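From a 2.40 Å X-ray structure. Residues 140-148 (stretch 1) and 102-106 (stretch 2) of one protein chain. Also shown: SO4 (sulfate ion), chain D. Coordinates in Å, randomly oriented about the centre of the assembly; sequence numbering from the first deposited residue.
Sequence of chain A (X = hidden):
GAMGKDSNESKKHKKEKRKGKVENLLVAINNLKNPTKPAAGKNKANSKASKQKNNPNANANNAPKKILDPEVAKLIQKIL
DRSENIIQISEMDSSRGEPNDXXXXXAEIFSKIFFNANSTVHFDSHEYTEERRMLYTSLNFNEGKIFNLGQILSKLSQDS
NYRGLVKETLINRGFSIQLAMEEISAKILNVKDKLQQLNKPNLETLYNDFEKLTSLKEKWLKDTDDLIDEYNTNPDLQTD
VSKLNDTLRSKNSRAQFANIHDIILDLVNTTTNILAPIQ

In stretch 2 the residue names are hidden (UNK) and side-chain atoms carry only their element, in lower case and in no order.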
# COMPACT_ATOMS: atom_id res chain seq x y z
N ASN A 140 3.58 -3.53 -6.72
CA ASN A 140 3.80 -3.37 -8.18
C ASN A 140 3.18 -4.46 -9.07
O ASN A 140 3.59 -4.66 -10.18
CB ASN A 140 5.31 -3.22 -8.49
CG ASN A 140 5.89 -1.90 -7.97
OD1 ASN A 140 5.18 -0.96 -7.67
ND2 ASN A 140 7.17 -1.84 -7.87
N PHE A 141 2.22 -5.19 -8.53
CA PHE A 141 1.53 -6.27 -9.26
C PHE A 141 2.54 -7.27 -9.82
O PHE A 141 2.40 -7.84 -10.88
CB PHE A 141 0.53 -5.78 -10.34
CG PHE A 141 -0.78 -6.52 -10.30
CD1 PHE A 141 -0.88 -7.78 -10.85
CD2 PHE A 141 -1.91 -5.98 -9.60
CE1 PHE A 141 -2.07 -8.49 -10.76
CE2 PHE A 141 -3.07 -6.69 -9.50
CZ PHE A 141 -3.17 -7.93 -10.10
N ASN A 142 3.56 -7.51 -9.03
CA ASN A 142 4.48 -8.51 -9.39
C ASN A 142 3.98 -9.78 -8.84
O ASN A 142 4.26 -10.11 -7.67
CB ASN A 142 5.79 -8.23 -8.73
CG ASN A 142 6.80 -9.26 -9.08
OD1 ASN A 142 6.52 -10.47 -9.12
ND2 ASN A 142 7.98 -8.80 -9.33
N GLU A 143 3.28 -10.52 -9.68
CA GLU A 143 2.56 -11.69 -9.19
C GLU A 143 3.49 -12.71 -8.53
O GLU A 143 3.03 -13.51 -7.71
CB GLU A 143 1.73 -12.29 -10.31
CG GLU A 143 0.77 -11.26 -10.92
CD GLU A 143 0.01 -11.79 -12.12
OE1 GLU A 143 0.12 -12.99 -12.45
OE2 GLU A 143 -0.68 -11.01 -12.78
N GLY A 144 4.78 -12.69 -8.89
CA GLY A 144 5.70 -13.69 -8.34
C GLY A 144 6.05 -13.43 -6.88
O GLY A 144 6.09 -14.33 -6.04
N LYS A 145 6.39 -12.18 -6.63
CA LYS A 145 6.68 -11.62 -5.35
C LYS A 145 5.41 -11.71 -4.45
O LYS A 145 5.47 -12.19 -3.29
CB LYS A 145 7.07 -10.19 -5.62
CG LYS A 145 7.39 -9.34 -4.43
CD LYS A 145 8.50 -8.36 -4.85
CE LYS A 145 9.58 -9.06 -5.71
NZ LYS A 145 10.49 -8.06 -6.37
N ILE A 146 4.26 -11.35 -5.01
CA ILE A 146 3.00 -11.49 -4.28
C ILE A 146 2.77 -12.93 -3.84
O ILE A 146 2.35 -13.15 -2.72
CB ILE A 146 1.83 -10.99 -5.10
CG1 ILE A 146 1.98 -9.46 -5.26
CG2 ILE A 146 0.50 -11.32 -4.40
CD1 ILE A 146 1.15 -8.97 -6.40
N PHE A 147 3.08 -13.88 -4.70
CA PHE A 147 2.82 -15.25 -4.44
C PHE A 147 3.80 -15.75 -3.38
O PHE A 147 3.39 -16.52 -2.51
CB PHE A 147 2.90 -16.09 -5.73
CG PHE A 147 2.80 -17.56 -5.47
CD1 PHE A 147 1.57 -18.13 -5.18
CD2 PHE A 147 3.96 -18.36 -5.36
CE1 PHE A 147 1.49 -19.50 -4.89
CE2 PHE A 147 3.90 -19.70 -5.09
CZ PHE A 147 2.65 -20.28 -4.83
N ASN A 148 5.09 -15.38 -3.51
CA ASN A 148 6.18 -15.83 -2.58
C ASN A 148 6.00 -15.24 -1.16
O ASN A 148 6.09 -16.00 -0.18
CB ASN A 148 7.59 -15.59 -3.17
CG ASN A 148 7.88 -16.47 -4.41
OD1 ASN A 148 7.73 -17.71 -4.37
ND2 ASN A 148 8.22 -15.84 -5.53
N UNK A 102 -6.57 -16.31 -5.13
CA UNK A 102 -6.04 -14.99 -4.71
C UNK A 102 -4.54 -15.00 -4.52
O UNK A 102 -3.97 -14.55 -3.48
c UNK A 102 -6.82 -14.47 -3.50
c UNK A 102 -8.27 -14.40 -3.90
c UNK A 102 -9.21 -14.10 -2.77
n UNK A 102 -10.44 -13.75 -3.14
o UNK A 102 -8.85 -14.10 -1.58
N UNK A 103 -3.86 -15.53 -5.54
CA UNK A 103 -2.41 -15.59 -5.59
C UNK A 103 -1.89 -16.40 -4.43
O UNK A 103 -0.78 -16.12 -3.89
c UNK A 103 -2.68 -12.38 -7.16
c UNK A 103 -1.45 -14.14 -8.16
c UNK A 103 -2.34 -12.42 -9.56
c UNK A 103 -1.99 -13.56 -7.02
c UNK A 103 -2.87 -11.80 -8.43
c UNK A 103 -1.78 -14.20 -5.68
c UNK A 103 -1.63 -13.58 -9.41
N UNK A 104 -2.62 -17.47 -4.12
CA UNK A 104 -2.17 -18.43 -3.10
C UNK A 104 -2.56 -17.97 -1.70
O UNK A 104 -2.49 -18.73 -0.74
N UNK A 105 -3.02 -16.73 -1.57
CA UNK A 105 -3.22 -16.15 -0.29
C UNK A 105 -4.59 -16.42 0.33
O UNK A 105 -4.82 -16.15 1.50
s UNK A 105 -1.18 -12.57 -0.72
c UNK A 105 -0.95 -12.25 1.00
c UNK A 105 -1.48 -14.35 -0.42
c UNK A 105 -2.96 -14.66 -0.38
N UNK A 106 -5.51 -16.92 -0.44
CA UNK A 106 -6.84 -16.99 0.08
C UNK A 106 -7.05 -18.07 1.17
O UNK A 106 -7.71 -17.77 2.16
n UNK A 106 -11.30 -17.80 -1.58
c UNK A 106 -12.06 -17.36 -2.58
n UNK A 106 -11.62 -17.30 -3.85
c UNK A 106 -9.12 -17.74 -0.54
c UNK A 106 -9.93 -18.21 -1.73
n UNK A 106 -13.29 -16.96 -2.26
c UNK A 106 -7.81 -17.21 -1.05
S SO4 D . 8.87 -4.68 -10.09
O1 SO4 D . 7.85 -5.55 -10.74
O2 SO4 D . 9.09 -5.07 -8.66
O3 SO4 D . 8.43 -3.27 -10.20
O4 SO4 D . 10.13 -4.81 -10.85
O HOH W 1 0.94 -16.99 -1.97

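Position 102 carries five side-chain atoms: three carbons in a row, the third bonded to one oxygen and one nitrogen. An unbranched chain of this length ending in a planar group with both elements is an amide, so the residue is Gln102. Its side chain stays out of reach of stretch 1, and its terminal nitrogen, NE2, is hydrogen-bonded elsewhere in the structure. Its backbone O accepts a hydrogen bond from N of position 105 at 3.1 Å, which closes a tight turn.

At position 103 one carbon leads to a ring of six carbons with no further atom attached. The CA-to-CB bond points toward stretch 1, where the side chain meets Phe141, Glu143 and Ile146. A bare six-membered ring identifies Phe103. Its CB lies 3.9 Å from Ile146 CG2, while CZ at the far end of the ring is 4.1 Å from Phe141 CE1 and 3.5 Å from Glu143 CD. A long, flat, apolar group suits this place because it can reach along the stretch, touching Ile146 near its base and Phe141 at its tip.

Position 104 has no side-chain atoms, so it is Gly104. Its CA is 4.2 Å from Phe147 CE1, and a CB in ideal geometry would point toward stretch 1 and stand 2.9 Å from that same Phe147 CE1, a clash. The phi of 84° independently favours glycine.

Position 105 shows two carbons, a sulfur and a last carbon in an unbranched chain, a thioether that approaches Ile146. This is Met105. Its SD lies 4.2 Å from Ile146 CG2 and 4.1 Å from Ile146 O; the slender, apolar chain fits this buried site without needing a polar partner.

Position 106 has three carbons, a nitrogen, and then a carbon bearing two more nitrogens: a guanidinium, hence Arg106. Its side chain does not reach stretch 1, and its nitrogens find hydrogen-bonding partners outside the two stretches.

The contact rests on packing, with no direct hydrogen bond between the stretches. Asn142 caps the helix of stretch 1, its OD1 accepting from Lys145 N at 3.0 Å and, weakly, from Gly144 N at 2.8 Å. The helix presents Ile146 to Phe103 and Met105, while Phe147 CD1 comes within 3.4 Å of Phe103 O beside the space left by Gly104. Water 1 adds a polar link, its O lying 2.7 Å from Phe103 O and 2.6 Å from Phe147 O. Phe103 contributes the largest covered area, making its ring the centre of the contact.

Stretch 2 (102-106) QFGMR
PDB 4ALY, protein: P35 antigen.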